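Long-range contacts in 3-isopropylmalate dehydratase small subunit (Campylobacter jejuni, PDB 3Q3W), which catalyses, as part of the isomerase of leucine biosynthesis, the interconversion of 2-isopropylmalate and 3-isopropylmalate by way of 2-isopropylmaleate: residues I28-L33 and S86-A91; H90-L95 and N114-N119; E80-G85 and P106-I111. All blocks are in the same frame, centred on the assembly; numbering follows the deposited sequence. Where two conformers were deposited one is given.

All three contacts belong to the aconitase C-terminal domain, and none is wholly core: contact 2 lies nearest the centre of the chain (about 9 Å between centres), then contact 3 (about 11 Å), with contact 1 the most peripheral (about 15 Å). Contacts 1 and 2 share His90 and Ala91: the first joins the start of helix 90-98 to the loop after helix 24-27, the second packs that helix against helix 110-118. Contact 3 uses the N-terminal end of helix 110-118, where 106-111 run beside 80-85. A guanidinium and an imidazole face dominate contact 1, proline packing and a water-bridged asparagine contact 2, and backbone hydrogen bonds contact 3, the most strand-like and extensive.

Contact 1: residues I28-L33 and S86-A91; sequences IPKQFL and SSREHA
Leu33 lies over one face of the His90 ring, and this pair forms the dense part of the contact. The CA of Leu33 stands 3.8 Å from the centroid of the His90 ring in a CH-pi contact, 19° off the ring normal and displaced toward the rim. One branch of the same leucine, CD2, reaches back to His90 CB at 3.5 Å. The imidazole lies beside the 28-33 loop, and its NE2 is hydrogen-bonded to the backbone oxygen of Leu34, just past the segment. Phe41 meets the ring edge-to-face, so the imidazole is held by both polar and aromatic neighbours. Also buried, Ile28 turns its CG2 methyl into the start of helix 90-98, 3.7 Å from Ala91 CA.

Toward solvent the packing gives way to polar side chains. Arg88 extends from its backbone and bends at chi3 (-70°), and the other leucine branch, Leu33 CD1, sits over one face of the guanidinium, 3.8 Å from Arg88 NE. At the edge of that group Arg88 NH1 donates a weak, bent hydrogen bond to Ile28 O, with 2.8 Å between them and an N-H...O angle of 129°. The main polar partner of NH1 is Asp25, in a salt bridge from helix 24-27. Lys30, an exposed residue, crosses Arg88 at about a right angle, and its NZ comes within 3.3 Å of Arg88 NH2, two donors of like charge.

Such closeness should be unfavourable by itself; the carboxylate of Asp25, whose side chain also touches that of Lys30, probably offsets part of the repulsion. Shared between that salt bridge and Ile28 O, NH1 probably ties the loop to the start of helix 90-98, which Leu33 and His90 join by apolar and CH-pi contact.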
ATOM      1  N   ILE A  28      -0.582  -9.881   6.528  1.00 23.40           N
ATOM      2  CA  ILE A  28       0.308 -11.030   6.566  1.00 23.20           C
ATOM      3  C   ILE A  28       0.048 -11.801   7.837  1.00 24.86           C
ATOM      4  O   ILE A  28       0.247 -11.273   8.942  1.00 25.53           O
ATOM      5  CB  ILE A  28       1.844 -10.631   6.452  1.00 22.97           C
ATOM      6  CG1 ILE A  28       2.733 -11.883   6.516  1.00 22.45           C
ATOM      7  CG2 ILE A  28       2.224  -9.513   7.449  1.00 21.28           C
ATOM      8  CD1 ILE A  28       4.149 -11.715   5.911  1.00 22.66           C
ATOM      9  N   PRO A  29      -0.399 -13.041   7.675  1.00 25.26           N
ATOM     10  CA  PRO A  29      -0.787 -13.852   8.792  1.00 26.35           C
ATOM     11  C   PRO A  29       0.420 -14.297   9.650  1.00 26.59           C
ATOM     12  O   PRO A  29       1.568 -14.247   9.199  1.00 26.49           O
ATOM     13  CB  PRO A  29      -1.455 -15.052   8.119  1.00 25.55           C
ATOM     14  CG  PRO A  29      -1.831 -14.605   6.815  1.00 26.97           C
ATOM     15  CD  PRO A  29      -0.833 -13.635   6.398  1.00 24.51           C
ATOM     16  N   LYS A  30       0.113 -14.736  10.858  1.00 27.98           N
ATOM     17  CA  LYS A  30       1.097 -14.996  11.904  1.00 29.95           C
ATOM     18  C   LYS A  30       2.039 -16.150  11.586  1.00 29.47           C
ATOM     19  O   LYS A  30       3.155 -16.150  12.065  1.00 31.13           O
ATOM     20  CB  LYS A  30       0.420 -15.296  13.239  1.00 32.38           C
ATOM     21  CG  LYS A  30      -0.377 -14.151  13.847  1.00 35.66           C
ATOM     22  CD  LYS A  30      -1.170 -14.705  15.045  1.00 43.13           C
ATOM     23  CE  LYS A  30      -1.779 -13.622  15.956  1.00 46.66           C
ATOM     24  NZ  LYS A  30      -0.788 -12.608  16.391  1.00 46.17           N
ATOM     25  N   GLN A  31       1.586 -17.136  10.820  1.00 28.42           N
ATOM     26  CA  GLN A  31       2.440 -18.263  10.406  1.00 29.08           C
ATOM     27  C   GLN A  31       3.683 -17.916   9.520  1.00 27.31           C
ATOM     28  O   GLN A  31       4.612 -18.713   9.406  1.00 25.93           O
ATOM     29  CB  GLN A  31       1.610 -19.379   9.725  1.00 30.31           C
ATOM     30  CG  GLN A  31       0.948 -19.053   8.412  1.00 30.79           C
ATOM     31  CD  GLN A  31      -0.490 -18.565   8.549  1.00 33.42           C
ATOM     32  OE1 GLN A  31      -0.815 -17.903   9.515  1.00 35.61           O
ATOM     33  NE2 GLN A  31      -1.341 -18.860   7.563  1.00 28.95           N
ATOM     34  N   PHE A  32       3.725 -16.710   8.986  1.00 25.28           N
ATOM     35  CA  PHE A  32       4.839 -16.276   8.114  1.00 24.85           C
ATOM     36  C   PHE A  32       5.786 -15.264   8.737  1.00 24.27           C
ATOM     37  O   PHE A  32       6.589 -14.654   8.027  1.00 25.35           O
ATOM     38  CB  PHE A  32       4.250 -15.632   6.864  1.00 22.88           C
ATOM     39  CG  PHE A  32       3.324 -16.552   6.105  1.00 24.62           C
ATOM     40  CD1 PHE A  32       3.778 -17.736   5.591  1.00 27.53           C
ATOM     41  CD2 PHE A  32       1.992 -16.250   5.960  1.00 24.23           C
ATOM     42  CE1 PHE A  32       2.895 -18.606   4.890  1.00 29.78           C
ATOM     43  CE2 PHE A  32       1.127 -17.108   5.276  1.00 23.95           C
ATOM     44  CZ  PHE A  32       1.567 -18.268   4.761  1.00 23.96           C
ATOM     45  N   LEU A  33       5.653 -14.982  10.015  1.00 24.63           N
ATOM     46  CA  LEU A  33       6.386 -13.866  10.620  1.00 25.43           C
ATOM     47  C   LEU A  33       7.774 -14.271  11.091  1.00 27.40           C
ATOM     48  O   LEU A  33       8.195 -14.076  12.244  1.00 27.34           O
ATOM     49  CB  LEU A  33       5.571 -13.228  11.735  1.00 25.89           C
ATOM     50  CG  LEU A  33       4.141 -12.823  11.430  1.00 24.42           C
ATOM     51  CD1 LEU A  33       3.576 -12.183  12.708  1.00 27.99           C
ATOM     52  CD2 LEU A  33       4.122 -11.854  10.208  1.00 24.59           C
ATOM     53  N   SER A  86      -1.591  -4.174  16.452  1.00 41.54           N
ATOM     54  CA  SER A  86      -0.336  -3.901  17.127  1.00 41.62           C
ATOM     55  C   SER A  86       0.854  -3.979  16.166  1.00 39.59           C
ATOM     56  O   SER A  86       0.724  -4.466  15.038  1.00 39.50           O
ATOM     57  CB  SER A  86      -0.144  -4.842  18.325  1.00 42.30           C
ATOM     58  OG  SER A  86      -0.416  -6.160  17.951  1.00 41.00           O
ATOM     59  N   SER A  87       2.005  -3.469  16.624  1.00 40.89           N
ATOM     60  CA  SER A  87       3.216  -3.459  15.809  1.00 39.63           C
ATOM     61  C   SER A  87       3.361  -4.804  15.101  1.00 37.56           C
ATOM     62  O   SER A  87       3.220  -5.849  15.723  1.00 39.33           O
ATOM     63  CB  SER A  87       4.445  -3.165  16.661  1.00 40.82           C
ATOM     64  OG  SER A  87       5.543  -2.797  15.827  1.00 41.01           O
ATOM     65  N   ARG A  88       3.559  -4.755  13.789  1.00 34.95           N
ATOM     66  CA  ARG A  88       3.910  -5.919  12.990  1.00 32.45           C
ATOM     67  C   ARG A  88       4.781  -5.379  11.885  1.00 30.85           C
ATOM     68  O   ARG A  88       4.290  -4.911  10.845  1.00 28.74           O
ATOM     69  CB  ARG A  88       2.666  -6.612  12.414  1.00 32.69           C
ATOM     70  CG  ARG A  88       2.998  -7.958  11.837  1.00 31.62           C
ATOM     71  CD  ARG A  88       1.828  -8.797  11.566  1.00 28.88           C
ATOM     72  NE  ARG A  88       1.163  -9.287  12.779  1.00 28.32           N
ATOM     73  CZ  ARG A  88       0.119 -10.101  12.753  1.00 30.42           C
ATOM     74  NH1 ARG A  88      -0.382 -10.539  11.563  1.00 30.10           N
ATOM     75  NH2 ARG A  88      -0.440 -10.481  13.901  1.00 33.15           N
ATOM     76  N   GLU A  89       6.082  -5.415  12.101  1.00 29.87           N
ATOM     77  CA  GLU A  89       7.026  -4.921  11.102  0.60 28.93           C
ATOM     78  C   GLU A  89       6.878  -5.639   9.762  1.00 27.28           C
ATOM     79  O   GLU A  89       7.038  -5.035   8.719  1.00 25.63           O
ATOM     80  CB  GLU A  89       8.466  -5.019  11.599  0.60 29.98           C
ATOM     81  CG  GLU A  89       8.984  -6.455  11.776  0.60 30.90           C
ATOM     82  CD  GLU A  89       9.991  -6.594  12.934  0.60 32.41           C
ATOM     83  OE1 GLU A  89       9.961  -7.635  13.607  0.60 31.50           O
ATOM     84  OE2 GLU A  89      10.783  -5.653  13.171  0.60 33.51           O
ATOM     85  N   HIS A  90       6.527  -6.920   9.804  1.00 26.16           N
ATOM     86  CA  HIS A  90       6.295  -7.707   8.594  1.00 24.78           C
ATOM     87  C   HIS A  90       5.171  -7.177   7.665  1.00 24.82           C
ATOM     88  O   HIS A  90       5.196  -7.489   6.471  1.00 22.99           O
ATOM     89  CB  HIS A  90       5.956  -9.149   8.948  1.00 25.13           C
ATOM     90  CG  HIS A  90       7.101  -9.917   9.526  1.00 26.15           C
ATOM     91  ND1 HIS A  90       7.486  -9.785  10.837  1.00 26.02           N
ATOM     92  CD2 HIS A  90       7.908 -10.863   8.992  1.00 27.12           C
ATOM     93  CE1 HIS A  90       8.500 -10.590  11.079  1.00 28.09           C
ATOM     94  NE2 HIS A  90       8.756 -11.277   9.987  1.00 29.13           N
ATOM     95  N   ALA A  91       4.201  -6.431   8.197  1.00 24.11           N
ATOM     96  CA  ALA A  91       3.111  -5.943   7.373  1.00 24.05           C
ATOM     97  C   ALA A  91       3.656  -4.971   6.339  1.00 23.11           C
ATOM     98  O   ALA A  91       3.534  -5.217   5.149  1.00 22.25           O
ATOM     99  CB  ALA A  91       1.956  -5.322   8.243  1.00 24.21           C
TER

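Contact 2: residues H90-L95 and N114-N119; sequences HAPWAL and NNALGN
Pro92 and Trp93 carry helix 90-98 onto Asn115, Ala116 and Asn119 of the helix 110-118 region. Pro92 comes first, its ring directed at the partner helix where the backbones are nearest, with 5.1 Å between Pro92 CA and Ala116 CA. Its CG touches Asn115 CB at 3.8 Å and approaches the Ala116 methyl, while CB lies against Ala116 CA at 3.9 Å. Phe112, from the same partner helix, also touches this proline.

At Trp93 the contact becomes polar. The pyrrole end of the indole reaches the Asn119 amide, whose plane is turned 62° from the ring. Asn119 OD1 is 3.0 Å from Trp93 NE1, near the edge of the ring. A water accepts hydrogen bonds from both Trp93 NE1 and Asn119 ND2, the latter at 2.9 Å, bridging the two side chains. The same ND2 donates a nearly straight bond, 168° at the hydrogen, to Asn115 O at 2.8 Å, which, with the water on that nitrogen, helps to fix the rotation of the amide.

The two helices belong to successive beta-alpha-beta crossovers, which link the neighbouring parallel strands 73-78, 102-105 and 122-125 of the central sheet.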
ATOM      1  N   HIS A  90       6.527  -6.920   9.804  1.00 26.16           N
ATOM      2  CA  HIS A  90       6.295  -7.707   8.594  1.00 24.78           C
ATOM      3  C   HIS A  90       5.171  -7.177   7.665  1.00 24.82           C
ATOM      4  O   HIS A  90       5.196  -7.489   6.471  1.00 22.99           O
ATOM      5  CB  HIS A  90       5.956  -9.149   8.948  1.00 25.13           C
ATOM      6  CG  HIS A  90       7.101  -9.917   9.526  1.00 26.15           C
ATOM      7  ND1 HIS A  90       7.486  -9.785  10.837  1.00 26.02           N
ATOM      8  CD2 HIS A  90       7.908 -10.863   8.992  1.00 27.12           C
ATOM      9  CE1 HIS A  90       8.500 -10.590  11.079  1.00 28.09           C
ATOM     10  NE2 HIS A  90       8.756 -11.277   9.987  1.00 29.13           N
ATOM     11  N   ALA A  91       4.201  -6.431   8.197  1.00 24.11           N
ATOM     12  CA  ALA A  91       3.111  -5.943   7.373  1.00 24.05           C
ATOM     13  C   ALA A  91       3.656  -4.971   6.339  1.00 23.11           C
ATOM     14  O   ALA A  91       3.534  -5.217   5.149  1.00 22.25           O
ATOM     15  CB  ALA A  91       1.956  -5.322   8.243  1.00 24.21           C
ATOM     16  N   PRO A  92       4.348  -3.894   6.765  1.00 24.13           N
ATOM     17  CA  PRO A  92       5.059  -3.107   5.711  1.00 22.72           C
ATOM     18  C   PRO A  92       6.034  -3.905   4.835  1.00 21.87           C
ATOM     19  O   PRO A  92       6.080  -3.715   3.626  1.00 20.73           O
ATOM     20  CB  PRO A  92       5.820  -2.033   6.501  1.00 24.17           C
ATOM     21  CG  PRO A  92       5.091  -1.921   7.753  1.00 25.90           C
ATOM     22  CD  PRO A  92       4.524  -3.292   8.081  1.00 25.31           C
ATOM     23  N   TRP A  93       6.790  -4.809   5.406  1.00 21.18           N
ATOM     24  CA  TRP A  93       7.670  -5.652   4.599  1.00 20.95           C
ATOM     25  C   TRP A  93       6.952  -6.452   3.481  1.00 20.04           C
ATOM     26  O   TRP A  93       7.441  -6.521   2.360  1.00 19.47           O
ATOM     27  CB  TRP A  93       8.382  -6.629   5.479  1.00 21.44           C
ATOM     28  CG  TRP A  93       9.268  -6.019   6.532  1.00 24.59           C
ATOM     29  CD1 TRP A  93       9.568  -4.692   6.715  1.00 27.58           C
ATOM     30  CD2 TRP A  93       9.996  -6.736   7.524  1.00 26.97           C
ATOM     31  NE1 TRP A  93      10.457  -4.554   7.780  1.00 26.96           N
ATOM     32  CE2 TRP A  93      10.733  -5.793   8.277  1.00 27.10           C
ATOM     33  CE3 TRP A  93      10.113  -8.107   7.847  1.00 27.18           C
ATOM     34  CZ2 TRP A  93      11.537  -6.166   9.367  1.00 30.23           C
ATOM     35  CZ3 TRP A  93      10.932  -8.472   8.930  1.00 29.08           C
ATOM     36  CH2 TRP A  93      11.637  -7.502   9.653  1.00 32.47           C
ATOM     37  N   ALA A  94       5.841  -7.093   3.816  1.00 18.91           N
ATOM     38  CA  ALA A  94       5.121  -7.867   2.813  1.00 19.03           C
ATOM     39  C   ALA A  94       4.618  -6.959   1.695  1.00 18.80           C
ATOM     40  O   ALA A  94       4.691  -7.278   0.513  1.00 20.08           O
ATOM     41  CB  ALA A  94       3.977  -8.619   3.476  1.00 18.40           C
ATOM     42  N   LEU A  95       4.115  -5.797   2.070  1.00 18.92           N
ATOM     43  CA  LEU A  95       3.643  -4.827   1.082  1.00 18.41           C
ATOM     44  C   LEU A  95       4.774  -4.366   0.170  1.00 18.29           C
ATOM     45  O   LEU A  95       4.617  -4.388  -1.067  1.00 17.34           O
ATOM     46  CB  LEU A  95       2.972  -3.619   1.801  1.00 18.77           C
ATOM     47  CG  LEU A  95       1.608  -3.925   2.406  1.00 20.22           C
ATOM     48  CD1 LEU A  95       1.253  -3.079   3.643  1.00 19.79           C
ATOM     49  CD2 LEU A  95       0.515  -3.821   1.315  1.00 18.82           C
ATOM     50  N   ASN A 114       3.792   4.549  10.971  1.00 33.68           N
ATOM     51  CA  ASN A 114       5.168   4.885  11.309  1.00 35.37           C
ATOM     52  C   ASN A 114       6.123   3.805  10.812  1.00 33.81           C
ATOM     53  O   ASN A 114       7.152   4.109  10.242  1.00 32.87           O
ATOM     54  CB  ASN A 114       5.329   5.059  12.801  1.00 37.52           C
ATOM     55  CG  ASN A 114       6.663   5.671  13.171  1.00 42.54           C
ATOM     56  OD1 ASN A 114       7.490   5.008  13.763  1.00 47.46           O
ATOM     57  ND2 ASN A 114       6.868   6.951  12.834  1.00 48.20           N
ATOM     58  N   ASN A 115       5.726   2.546  10.965  1.00 33.41           N
ATOM     59  CA  ASN A 115       6.515   1.444  10.425  1.00 32.29           C
ATOM     60  C   ASN A 115       6.602   1.481   8.932  1.00 30.22           C
ATOM     61  O   ASN A 115       7.660   1.153   8.367  1.00 31.22           O
ATOM     62  CB  ASN A 115       5.937   0.116  10.856  1.00 31.79           C
ATOM     63  CG  ASN A 115       6.089  -0.115  12.344  1.00 35.27           C
ATOM     64  OD1 ASN A 115       6.985   0.473  12.989  1.00 37.47           O
ATOM     65  ND2 ASN A 115       5.207  -0.941  12.912  1.00 37.12           N
ATOM     66  N   ALA A 116       5.503   1.832   8.277  1.00 27.59           N
ATOM     67  CA  ALA A 116       5.512   1.829   6.832  1.00 26.71           C
ATOM     68  C   ALA A 116       6.449   2.922   6.334  1.00 27.53           C
ATOM     69  O   ALA A 116       7.252   2.695   5.431  1.00 28.07           O
ATOM     70  CB  ALA A 116       4.103   2.009   6.263  1.00 24.37           C
ATOM     71  N   LEU A 117       6.309   4.110   6.898  1.00 29.54           N
ATOM     72  CA  LEU A 117       7.127   5.265   6.541  1.00 31.40           C
ATOM     73  C   LEU A 117       8.586   4.971   6.815  1.00 32.45           C
ATOM     74  O   LEU A 117       9.449   5.304   6.003  1.00 31.79           O
ATOM     75  CB  LEU A 117       6.691   6.515   7.321  1.00 32.84           C
ATOM     76  CG  LEU A 117       5.338   7.050   6.825  1.00 33.72           C
ATOM     77  CD1 LEU A 117       4.831   8.160   7.794  1.00 36.11           C
ATOM     78  CD2 LEU A 117       5.437   7.544   5.347  1.00 29.99           C
ATOM     79  N   GLY A 118       8.843   4.283   7.920  1.00 33.02           N
ATOM     80  CA  GLY A 118      10.185   3.762   8.202  1.00 35.01           C
ATOM     81  C   GLY A 118      10.756   2.819   7.143  1.00 34.59           C
ATOM     82  O   GLY A 118      11.973   2.698   7.002  1.00 35.14           O
ATOM     83  N   ASN A 119       9.893   2.178   6.369  1.00 34.57           N
ATOM     84  CA  ASN A 119      10.331   1.193   5.409  1.00 34.31           C
ATOM     85  C   ASN A 119      10.165   1.688   4.011  1.00 33.62           C
ATOM     86  O   ASN A 119      10.261   0.913   3.059  1.00 34.21           O
ATOM     87  CB  ASN A 119       9.609  -0.137   5.626  1.00 33.36           C
ATOM     88  CG  ASN A 119      10.195  -0.937   6.776  1.00 39.67           C
ATOM     89  OD1 ASN A 119      11.030  -1.828   6.560  1.00 47.59           O
ATOM     90  ND2 ASN A 119       9.809  -0.605   8.011  1.00 47.57           N
TER
HETATM   91  O   HOH W   1      11.620  -2.322   9.413  1.00 26.69           O

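Contact 3: residues E80-G85 and P106-I111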
ATOM      1  N   GLU A  80     -10.742   3.256   5.455  1.00 43.64           N
ATOM      2  CA  GLU A  80     -10.165   3.791   6.678  1.00 44.09           C
ATOM      3  C   GLU A  80      -9.503   2.764   7.555  1.00 41.91           C
ATOM      4  O   GLU A  80      -9.815   1.588   7.497  1.00 40.17           O
ATOM      5  CB  GLU A  80     -11.208   4.551   7.517  1.00 47.57           C
ATOM      6  CG  GLU A  80     -12.556   3.823   7.757  1.00 50.12           C
ATOM      7  CD  GLU A  80     -13.659   4.253   6.764  1.00 53.46           C
ATOM      8  OE1 GLU A  80     -13.441   4.153   5.530  1.00 51.51           O
ATOM      9  OE2 GLU A  80     -14.732   4.691   7.224  1.00 56.24           O
ATOM     10  N   ASN A  81      -8.608   3.277   8.405  1.00 41.44           N
ATOM     11  CA  ASN A  81      -7.917   2.510   9.423  1.00 40.32           C
ATOM     12  C   ASN A  81      -7.145   1.354   8.809  1.00 37.76           C
ATOM     13  O   ASN A  81      -7.133   0.235   9.325  1.00 38.00           O
ATOM     14  CB  ASN A  81      -8.878   2.060  10.546  1.00 42.57           C
ATOM     15  CG  ASN A  81      -8.152   1.552  11.784  1.00 42.22           C
ATOM     16  OD1 ASN A  81      -7.056   2.015  12.115  1.00 43.60           O
ATOM     17  ND2 ASN A  81      -8.744   0.575  12.458  1.00 42.86           N
ATOM     18  N   PHE A  82      -6.465   1.649   7.719  1.00 35.72           N
ATOM     19  CA  PHE A  82      -5.640   0.662   7.084  1.00 34.32           C
ATOM     20  C   PHE A  82      -4.451   0.338   7.974  1.00 34.30           C
ATOM     21  O   PHE A  82      -3.763   1.230   8.447  1.00 34.87           O
ATOM     22  CB  PHE A  82      -5.121   1.150   5.752  1.00 33.42           C
ATOM     23  CG  PHE A  82      -4.398   0.083   4.954  1.00 31.89           C
ATOM     24  CD1 PHE A  82      -5.053  -0.648   3.988  1.00 33.14           C
ATOM     25  CD2 PHE A  82      -3.048  -0.176   5.175  1.00 27.49           C
ATOM     26  CE1 PHE A  82      -4.381  -1.614   3.252  1.00 30.51           C
ATOM     27  CE2 PHE A  82      -2.382  -1.133   4.450  1.00 28.41           C
ATOM     28  CZ  PHE A  82      -3.036  -1.874   3.504  1.00 27.78           C
ATOM     29  N   GLY A  83      -4.203  -0.942   8.181  1.00 33.66           N
ATOM     30  CA  GLY A  83      -3.037  -1.331   8.989  1.00 33.52           C
ATOM     31  C   GLY A  83      -3.343  -1.484  10.450  1.00 34.67           C
ATOM     32  O   GLY A  83      -2.432  -1.621  11.243  1.00 34.65           O
ATOM     33  N   SER A  84      -4.625  -1.459  10.793  1.00 36.23           N
ATOM     34  CA  SER A  84      -5.094  -1.721  12.159  1.00 38.86           C
ATOM     35  C   SER A  84      -4.393  -2.907  12.825  1.00 38.52           C
ATOM     36  O   SER A  84      -4.282  -3.992  12.249  1.00 37.24           O
ATOM     37  CB  SER A  84      -6.613  -1.925  12.187  1.00 39.77           C
ATOM     38  OG  SER A  84      -7.064  -2.175  13.504  1.00 43.92           O
ATOM     39  N   GLY A  85      -3.938  -2.669  14.061  1.00 41.08           N
ATOM     40  CA  GLY A  85      -3.390  -3.706  14.918  1.00 41.42           C
ATOM     41  C   GLY A  85      -2.155  -3.263  15.669  1.00 41.89           C
ATOM     42  O   GLY A  85      -1.720  -2.115  15.561  1.00 43.06           O
ATOM     43  N   PRO A 106      -8.181   6.993   3.661  1.00 40.14           N
ATOM     44  CA  PRO A 106      -8.599   8.155   4.445  1.00 42.78           C
ATOM     45  C   PRO A 106      -7.834   8.288   5.781  1.00 43.52           C
ATOM     46  O   PRO A 106      -7.669   9.389   6.291  1.00 44.81           O
ATOM     47  CB  PRO A 106     -10.091   7.885   4.716  1.00 44.74           C
ATOM     48  CG  PRO A 106     -10.453   6.656   3.928  1.00 42.32           C
ATOM     49  CD  PRO A 106      -9.183   5.920   3.713  1.00 40.35           C
ATOM     50  N   SER A 107      -7.380   7.154   6.325  1.00 42.00           N
ATOM     51  CA  SER A 107      -6.617   7.108   7.544  1.00 41.32           C
ATOM     52  C   SER A 107      -5.813   5.787   7.633  1.00 39.35           C
ATOM     53  O   SER A 107      -6.066   4.841   6.901  1.00 36.02           O
ATOM     54  CB  SER A 107      -7.528   7.248   8.736  1.00 43.41           C
ATOM     55  OG  SER A 107      -8.494   6.228   8.733  1.00 44.05           O
ATOM     56  N   PHE A 108      -4.831   5.780   8.539  1.00 39.20           N
ATOM     57  CA  PHE A 108      -3.954   4.638   8.776  1.00 37.91           C
ATOM     58  C   PHE A 108      -3.816   4.485  10.266  1.00 39.06           C
ATOM     59  O   PHE A 108      -3.736   5.482  10.994  1.00 40.81           O
ATOM     60  CB  PHE A 108      -2.559   4.888   8.211  1.00 36.42           C
ATOM     61  CG  PHE A 108      -2.512   4.961   6.743  1.00 35.89           C
ATOM     62  CD1 PHE A 108      -2.282   3.806   5.994  1.00 32.85           C
ATOM     63  CD2 PHE A 108      -2.693   6.168   6.083  1.00 36.01           C
ATOM     64  CE1 PHE A 108      -2.243   3.857   4.642  1.00 33.45           C
ATOM     65  CE2 PHE A 108      -2.669   6.214   4.724  1.00 33.29           C
ATOM     66  CZ  PHE A 108      -2.437   5.063   3.994  1.00 35.17           C
ATOM     67  N   ALA A 109      -3.768   3.237  10.714  1.00 38.16           N
ATOM     68  CA  ALA A 109      -3.469   2.942  12.078  1.00 38.79           C
ATOM     69  C   ALA A 109      -2.103   3.555  12.387  1.00 39.21           C
ATOM     70  O   ALA A 109      -1.161   3.400  11.627  1.00 37.43           O
ATOM     71  CB  ALA A 109      -3.460   1.456  12.323  1.00 37.05           C
ATOM     72  N   ASP A 110      -2.018   4.270  13.501  1.00 41.09           N
ATOM     73  CA  ASP A 110      -0.813   5.025  13.842  1.00 41.38           C
ATOM     74  C   ASP A 110       0.443   4.159  13.800  1.00 39.54           C
ATOM     75  O   ASP A 110       1.470   4.574  13.253  1.00 38.85           O
ATOM     76  CB  ASP A 110      -0.936   5.646  15.243  1.00 44.26           C
ATOM     77  CG  ASP A 110      -2.097   6.637  15.363  1.00 47.39           C
ATOM     78  OD1 ASP A 110      -2.614   7.122  14.326  1.00 47.86           O
ATOM     79  OD2 ASP A 110      -2.499   6.923  16.517  1.00 51.86           O
ATOM     80  N   ILE A 111       0.379   2.973  14.377  1.00 38.74           N
ATOM     81  CA  ILE A 111       1.583   2.150  14.489  1.00 37.93           C
ATOM     82  C   ILE A 111       2.065   1.720  13.087  1.00 35.24           C
ATOM     83  O   ILE A 111       3.232   1.863  12.750  1.00 35.38           O
ATOM     84  CB  ILE A 111       1.359   0.912  15.378  1.00 38.17           C
ATOM     85  CG1 ILE A 111       1.141   1.332  16.846  1.00 42.81           C
ATOM     86  CG2 ILE A 111       2.579   0.003  15.298  1.00 37.96           C
ATOM     87  CD1 ILE A 111       0.763   0.186  17.759  1.00 43.36           C
TER
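Phe82 and Phe108 meet obliquely. Phe108 CD1 approaches Phe82 CB at 3.9 Å, and CD2 of Phe82 lies near both CD1 and CE1 of Phe108. Beyond the pair, Phe112 meets the Phe82 ring edge-to-face, and Ile103 of strand 102-105 touches both phenylalanines. Phe108 also touches Thr123 and Glu125 of strand 122-125.

Beside the rings the backbones run nearly parallel, their end-to-end directions 13° apart, and join in a single beta bridge between Phe82 and Phe108. Ala109 N donates to Phe82 O at 3.0 Å, and Phe82 N returns a weak bond to Ser107 O. The CA-H of Phe108 adds a further contact to Phe82 O. This bridge lies just past strands 73-78 and 102-105, parallel neighbours in the central sheet, and carries their pairing into the loops that lead to helices 90-98 and 110-118.

One step earlier, the Ser107 hydroxyl oxygen, set between its own backbone N and carbonyl carbon (chi1 58°), accepts a hydrogen bond from Asn81 N at 3.0 Å. Pro106 packs its ring against the backbone of Glu80, with CD 3.5 Å from Glu80 N, while the Glu80 carboxylate forms a salt bridge with Lys128.

From Asn81 to Ser84 the chain makes a type II turn, with Gly83 at positive phi. Ala109, the N-cap residue of helix 110-118, directs its methyl into this turn: CB lies 3.4 Å from Gly83 O and 3.6 Å from Asn81 OD1. At the more exposed end, Ile111 CD1 reaches Gly85 O at 4.0 Å.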